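Local coordinates for protein putative (Helicobacter pylori, PDB 4O8S) that probably acts as a nucleotidyltransferase of the AbiEii family, related to the toxins of type IV toxin-antitoxin systems, at residues L134-C137 with T143-K146; E30-L35 with M121-I126. All coordinates share one frame; numbering follows the deposited sequence.

Overall arrangement
The two contacts involve opposite ends of helix 126-139, and together they illustrate how one helix can be tied in at both. Interaction 2 lies deep in the protein, its centre about 6 Å from the centre of the chain; there strand 121-124 and the first residue of helix 126-139 pack on helix 29-36. Interaction 1, about 12 Å from that centre, lies towards the other end of helix 126-139, where the following loop folds back. The centres of the two contacts are about 18 Å apart. They touch loosely: R144 NH2, whose salt bridge is with D149, comes within 3.8 Å of E30 OE2, a long, weak ion pair, while E30 also forms salt bridges with K133 and R41.

Interaction 1: L134-C137 with T143-K146; sequences LCAC and TRTK
In the helix-loop-helix connection between helices 126-139 and 147-159, A136 on the last turns of the first helix receives T143 and R144 of the loop. Its carbonyl is the focus of the contact. The backbone N of R144 donates a weak hydrogen bond to A136 O at 2.8 Å, with a bent N-H...O angle of 130°. T143 CA adds a CH...O contact to the same A136 O at 3.2 Å, and R144 CG approaches that oxygen just as closely, so one carbonyl takes a weak polar bond and several carbon neighbours. The helix has a wider pi-type turn at 135-137, just where this carbonyl takes up its loop partners.

The side chain of R144 then follows the helix. With CG placed between the backbone N and the carbonyl carbon (chi1 56°) and the chain extended from there to NE, the guanidinium is carried alongside A136. The methyl CB of A136 sits over the centre of one guanidinium face, 3.7 Å above its plane. The alanine meets the flat group rather than its N-H edge, and the NH2 nitrogen makes a salt bridge with D149 of the next helix. T143 CG2 lies more loosely against C135 O, at 3.9 Å. An arginine whose guanidinium lies flat on a helix alanine is how this helix-loop-helix connection is fastened, the loop being bonded to the helix before it and ion-paired to the one after.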
ATOM      1  N   LEU A 134       9.113  -0.250   4.763  1.00 34.20           N
ATOM      2  CA  LEU A 134      10.228  -0.506   5.669  1.00 36.57           C
ATOM      3  C   LEU A 134      10.332   0.569   6.751  1.00 43.06           C
ATOM      4  O   LEU A 134      10.601   0.252   7.912  1.00 42.33           O
ATOM      5  CB  LEU A 134      11.535  -0.632   4.894  1.00 35.88           C
ATOM      6  CG  LEU A 134      11.631  -1.946   4.105  1.00 38.40           C
ATOM      7  CD1 LEU A 134      12.760  -1.899   3.092  1.00 34.17           C
ATOM      8  CD2 LEU A 134      11.813  -3.114   5.059  1.00 40.09           C
ATOM      9  N   CYS A 135      10.102   1.828   6.374  1.00 41.18           N
ATOM     10  CA  CYS A 135      10.086   2.919   7.348  1.00 41.77           C
ATOM     11  C   CYS A 135       9.028   2.660   8.408  1.00 43.02           C
ATOM     12  O   CYS A 135       9.301   2.741   9.606  1.00 48.44           O
ATOM     13  CB  CYS A 135       9.805   4.256   6.660  1.00 39.57           C
ATOM     14  SG  CYS A 135      11.190   4.868   5.700  1.00 48.65           S
ATOM     15  N   ALA A 136       7.828   2.308   7.964  1.00 40.26           N
ATOM     16  CA  ALA A 136       6.698   2.151   8.866  1.00 40.61           C
ATOM     17  C   ALA A 136       6.818   0.962   9.805  1.00 44.30           C
ATOM     18  O   ALA A 136       6.293   0.994  10.912  1.00 45.95           O
ATOM     19  CB  ALA A 136       5.380   2.058   8.076  1.00 42.45           C
ATOM     20  N   CYS A 137       7.459  -0.113   9.368  1.00 48.29           N
ATOM     21  CA  CYS A 137       7.480  -1.302  10.210  1.00 43.48           C
ATOM     22  C   CYS A 137       8.854  -1.601  10.783  1.00 47.08           C
ATOM     23  O   CYS A 137       8.977  -2.474  11.642  1.00 50.30           O
ATOM     24  CB  CYS A 137       6.955  -2.526   9.456  1.00 46.27           C
ATOM     25  SG  CYS A 137       8.145  -3.233   8.278  1.00 44.68           S
ATOM     26  N   THR A 143       7.704   3.861  14.064  1.00 73.46           N
ATOM     27  CA  THR A 143       7.307   2.575  13.507  1.00 66.81           C
ATOM     28  C   THR A 143       5.961   2.136  14.065  1.00 67.44           C
ATOM     29  O   THR A 143       5.363   2.826  14.891  1.00 73.51           O
ATOM     30  CB  THR A 143       8.340   1.461  13.774  1.00 65.71           C
ATOM     31  OG1 THR A 143       8.293   1.073  15.154  1.00 73.07           O
ATOM     32  CG2 THR A 143       9.745   1.918  13.399  1.00 62.73           C
ATOM     33  N   ARG A 144       5.488   0.987  13.592  1.00 64.90           N
ATOM     34  CA  ARG A 144       4.244   0.397  14.061  1.00 59.61           C
ATOM     35  C   ARG A 144       4.377  -1.120  14.033  1.00 59.45           C
ATOM     36  O   ARG A 144       5.408  -1.659  13.609  1.00 58.15           O
ATOM     37  CB  ARG A 144       3.074   0.832  13.183  1.00 58.88           C
ATOM     38  CG  ARG A 144       3.278   0.511  11.710  1.00 60.85           C
ATOM     39  CD  ARG A 144       1.976   0.623  10.928  1.00 60.62           C
ATOM     40  NE  ARG A 144       2.156   0.224   9.533  1.00 62.10           N
ATOM     41  CZ  ARG A 144       1.772   0.953   8.488  1.00 64.77           C
ATOM     42  NH1 ARG A 144       1.174   2.128   8.675  1.00 62.33           N
ATOM     43  NH2 ARG A 144       1.982   0.507   7.253  1.00 59.06           N
ATOM     44  N   THR A 145       3.329  -1.801  14.485  1.00 52.39           N
ATOM     45  CA  THR A 145       3.339  -3.252  14.574  1.00 49.42           C
ATOM     46  C   THR A 145       2.042  -3.781  13.981  1.00 49.04           C
ATOM     47  O   THR A 145       1.058  -4.013  14.692  1.00 52.13           O
ATOM     48  CB  THR A 145       3.512  -3.716  16.032  1.00 53.16           C
ATOM     49  OG1 THR A 145       4.760  -3.218  16.545  1.00 50.34           O
ATOM     50  CG2 THR A 145       3.501  -5.245  16.117  1.00 50.96           C
ATOM     51  N   LYS A 146       2.041  -3.943  12.658  1.00 46.73           N
ATOM     52  CA  LYS A 146       0.850  -4.388  11.938  1.00 42.96           C
ATOM     53  C   LYS A 146       1.255  -5.486  10.965  1.00 40.97           C
ATOM     54  O   LYS A 146       2.157  -5.299  10.135  1.00 37.79           O
ATOM     55  CB  LYS A 146       0.195  -3.216  11.200  1.00 46.15           C
ATOM     56  CG  LYS A 146      -0.507  -2.201  12.122  1.00 55.01           C
ATOM     57  CD  LYS A 146      -1.657  -2.850  12.908  1.00 55.07           C
ATOM     58  CE  LYS A 146      -2.386  -1.838  13.784  1.00 60.53           C
ATOM     59  NZ  LYS A 146      -3.569  -2.474  14.447  1.00 65.95           N
TER

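Interaction 2: E30-L35 with M121-I126; sequences ETALYL and MRIAKI
A32, L33 and L35 on helix 29-36 present apolar bumps to M121, I123 and I126, and the fit shows how a short helix is seated against the side-chain face of a strand. Strand 121-124 supplies its alternate residues: M121 and I123 point toward the helix, whereas R122 between them turns to other partners. The backbones come nearest in the middle, where a small residue faces a branched one. A32 and I123 have their CA atoms 6.1 Å apart, and A32 CB meets I123 CG2 at 3.6 Å. I123 uses this gamma methyl for the meeting, while its longer branch leans in toward the helix, its CD1 ending loosely near A32 O.

Larger side chains fill in on both flanks of this close point, where the backbones stand farther apart. Selenomethionine M121 is bent at its last torsion (chi3 -78°), which turns CE toward the backbone of L35, 3.5 Å from L35 O. Its SE lies 4.1 Å from L35 CD1, and the two side chains cross at about a right angle, so the selenium-methyl end rests across the base of the leucine near CB. Beyond the strand, I126 at the start of helix 126-139 reaches in with CD1 to touch L33 CD2 at 4.1 Å, again roughly perpendicular. L156 of helix 147-159 meets both L33 and I126, and L27 of strand 26-27 touches A32 and L35.

No hydrogen bond joins the two segments. All six touching residues are buried and hydrophobic, which implies that shape and exclusion of water hold helix and strand together, while the guanidinium of R122 pairs with E112, and the hydroxyl of T31 bonds to S43 and to the carbonyl of D45.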
ATOM      1  N   GLU A  30      -0.927   0.580   0.644  1.00 26.63           N
ATOM      2  CA  GLU A  30      -1.494  -0.752   0.515  1.00 28.93           C
ATOM      3  C   GLU A  30      -2.468  -0.882  -0.624  1.00 28.59           C
ATOM      4  O   GLU A  30      -2.464  -1.879  -1.356  1.00 28.07           O
ATOM      5  CB  GLU A  30      -2.132  -1.156   1.846  1.00 26.83           C
ATOM      6  CG  GLU A  30      -1.035  -1.335   2.882  1.00 28.63           C
ATOM      7  CD  GLU A  30      -1.540  -1.374   4.309  1.00 38.36           C
ATOM      8  OE1 GLU A  30      -2.766  -1.557   4.520  1.00 36.36           O
ATOM      9  OE2 GLU A  30      -0.687  -1.246   5.218  1.00 39.70           O
ATOM     10  N   THR A  31      -3.318   0.116  -0.789  1.00 24.78           N
ATOM     11  CA  THR A  31      -4.327   0.015  -1.827  1.00 26.13           C
ATOM     12  C   THR A  31      -3.712   0.270  -3.206  1.00 25.65           C
ATOM     13  O   THR A  31      -4.280  -0.138  -4.220  1.00 26.00           O
ATOM     14  CB  THR A  31      -5.562   0.882  -1.489  1.00 27.22           C
ATOM     15  OG1 THR A  31      -6.107   0.419  -0.229  1.00 28.98           O
ATOM     16  CG2 THR A  31      -6.656   0.788  -2.575  1.00 25.97           C
ATOM     17  N   ALA A  32      -2.533   0.891  -3.248  1.00 24.58           N
ATOM     18  CA  ALA A  32      -1.792   0.988  -4.519  1.00 26.85           C
ATOM     19  C   ALA A  32      -1.336  -0.408  -4.925  1.00 25.69           C
ATOM     20  O   ALA A  32      -1.495  -0.827  -6.080  1.00 25.55           O
ATOM     21  CB  ALA A  32      -0.591   1.894  -4.373  1.00 24.59           C
ATOM     22  N   LEU A  33      -0.807  -1.152  -3.964  1.00 26.12           N
ATOM     23  CA  LEU A  33      -0.453  -2.551  -4.222  1.00 30.06           C
ATOM     24  C   LEU A  33      -1.662  -3.376  -4.693  1.00 28.74           C
ATOM     25  O   LEU A  33      -1.558  -4.179  -5.638  1.00 28.63           O
ATOM     26  CB  LEU A  33       0.178  -3.177  -2.985  1.00 23.74           C
ATOM     27  CG  LEU A  33       1.549  -2.623  -2.600  1.00 28.16           C
ATOM     28  CD1 LEU A  33       2.011  -3.246  -1.294  1.00 28.71           C
ATOM     29  CD2 LEU A  33       2.582  -2.888  -3.706  1.00 32.91           C
ATOM     30  N   TYR A  34      -2.818  -3.149  -4.072  1.00 26.62           N
ATOM     31  CA  TYR A  34      -4.015  -3.913  -4.412  1.00 28.27           C
ATOM     32  C   TYR A  34      -4.619  -3.589  -5.781  1.00 32.73           C
ATOM     33  O   TYR A  34      -4.979  -4.507  -6.525  1.00 32.79           O
ATOM     34  CB  TYR A  34      -5.087  -3.755  -3.334  1.00 27.49           C
ATOM     35  CG  TYR A  34      -6.362  -4.500  -3.657  1.00 30.65           C
ATOM     36  CD1 TYR A  34      -6.404  -5.894  -3.616  1.00 33.67           C
ATOM     37  CD2 TYR A  34      -7.520  -3.820  -4.012  1.00 34.62           C
ATOM     38  CE1 TYR A  34      -7.578  -6.594  -3.909  1.00 36.74           C
ATOM     39  CE2 TYR A  34      -8.702  -4.514  -4.315  1.00 39.47           C
ATOM     40  CZ  TYR A  34      -8.718  -5.904  -4.261  1.00 38.95           C
ATOM     41  OH  TYR A  34      -9.871  -6.608  -4.554  1.00 42.00           O
ATOM     42  N   LEU A  35      -4.747  -2.299  -6.101  1.00 27.15           N
ATOM     43  CA  LEU A  35      -5.396  -1.879  -7.345  1.00 31.36           C
ATOM     44  C   LEU A  35      -4.406  -1.900  -8.513  1.00 31.68           C
ATOM     45  O   LEU A  35      -4.790  -2.089  -9.663  1.00 33.78           O
ATOM     46  CB  LEU A  35      -5.957  -0.461  -7.212  1.00 28.79           C
ATOM     47  CG  LEU A  35      -7.166  -0.268  -6.286  1.00 34.27           C
ATOM     48  CD1 LEU A  35      -7.634   1.184  -6.291  1.00 32.59           C
ATOM     49  CD2 LEU A  35      -8.300  -1.194  -6.705  1.00 34.80           C
HETATM   50  N   MSE A 121      -4.832   4.768 -13.677  1.00 29.50           N
HETATM   51  CA  MSE A 121      -4.689   5.284 -12.314  1.00 34.31           C
HETATM   52  C   MSE A 121      -3.261   5.695 -12.014  1.00 31.21           C
HETATM   53  O   MSE A 121      -2.330   4.925 -12.282  1.00 28.90           O
HETATM   54  CB  MSE A 121      -5.111   4.210 -11.311  1.00 30.07           C
HETATM   55  CG  MSE A 121      -6.546   3.777 -11.466  1.00 32.51           C
HETATM   56 SE   MSE A 121      -6.987   2.321 -10.167  1.00 37.50          SE
HETATM   57  CE  MSE A 121      -6.149   0.817 -11.114  1.00 39.41           C
ATOM     58  N   ARG A 122      -3.092   6.896 -11.460  1.00 26.59           N
ATOM     59  CA  ARG A 122      -1.776   7.385 -11.042  1.00 25.50           C
ATOM     60  C   ARG A 122      -1.382   6.736  -9.711  1.00 30.40           C
ATOM     61  O   ARG A 122      -2.088   6.875  -8.692  1.00 27.00           O
ATOM     62  CB  ARG A 122      -1.801   8.909 -10.893  1.00 27.07           C
ATOM     63  CG  ARG A 122      -2.027   9.666 -12.217  1.00 32.84           C
ATOM     64  CD  ARG A 122      -2.310  11.164 -11.978  1.00 34.58           C
ATOM     65  NE  ARG A 122      -1.404  11.779 -11.002  1.00 35.37           N
ATOM     66  CZ  ARG A 122      -0.181  12.221 -11.288  1.00 39.83           C
ATOM     67  NH1 ARG A 122       0.298  12.108 -12.523  1.00 41.41           N
ATOM     68  NH2 ARG A 122       0.572  12.777 -10.343  1.00 39.38           N
ATOM     69  N   ILE A 123      -0.269   6.012  -9.714  1.00 31.78           N
ATOM     70  CA  ILE A 123       0.098   5.175  -8.580  1.00 30.89           C
ATOM     71  C   ILE A 123       1.598   5.304  -8.348  1.00 31.09           C
ATOM     72  O   ILE A 123       2.366   5.489  -9.306  1.00 30.23           O
ATOM     73  CB  ILE A 123      -0.280   3.691  -8.860  1.00 32.37           C
ATOM     74  CG1 ILE A 123      -1.794   3.549  -9.046  1.00 35.29           C
ATOM     75  CG2 ILE A 123       0.140   2.774  -7.734  1.00 30.47           C
ATOM     76  CD1 ILE A 123      -2.281   2.079  -8.998  1.00 36.31           C
ATOM     77  N   ALA A 124       2.019   5.211  -7.085  1.00 25.44           N
ATOM     78  CA  ALA A 124       3.436   5.313  -6.726  1.00 26.62           C
ATOM     79  C   ALA A 124       4.210   4.129  -7.301  1.00 28.81           C
ATOM     80  O   ALA A 124       3.649   3.025  -7.441  1.00 24.09           O
ATOM     81  CB  ALA A 124       3.596   5.322  -5.205  1.00 27.90           C
ATOM     82  N   LYS A 125       5.495   4.327  -7.583  1.00 28.90           N
ATOM     83  CA  LYS A 125       6.336   3.215  -8.033  1.00 35.37           C
ATOM     84  C   LYS A 125       6.603   2.232  -6.903  1.00 34.32           C
ATOM     85  O   LYS A 125       6.593   2.601  -5.718  1.00 31.25           O
ATOM     86  CB  LYS A 125       7.671   3.713  -8.600  1.00 36.61           C
ATOM     87  CG  LYS A 125       7.531   4.587  -9.840  1.00 40.39           C
ATOM     88  CD  LYS A 125       8.893   5.121 -10.269  1.00 47.03           C
ATOM     89  CE  LYS A 125       8.818   5.767 -11.657  1.00 52.47           C
ATOM     90  NZ  LYS A 125      10.153   6.285 -12.105  1.00 53.14           N
ATOM     91  N   ILE A 126       6.873   0.986  -7.285  1.00 27.64           N
ATOM     92  CA  ILE A 126       7.061  -0.094  -6.329  1.00 30.99           C
ATOM     93  C   ILE A 126       8.158   0.227  -5.323  1.00 31.18           C
ATOM     94  O   ILE A 126       8.021  -0.053  -4.113  1.00 30.24           O
ATOM     95  CB  ILE A 126       7.431  -1.424  -7.043  1.00 32.04           C
ATOM     96  CG1 ILE A 126       6.231  -1.982  -7.798  1.00 30.03           C
ATOM     97  CG2 ILE A 126       7.915  -2.466  -6.036  1.00 29.86           C
ATOM     98  CD1 ILE A 126       5.204  -2.573  -6.874  1.00 34.76           C
TER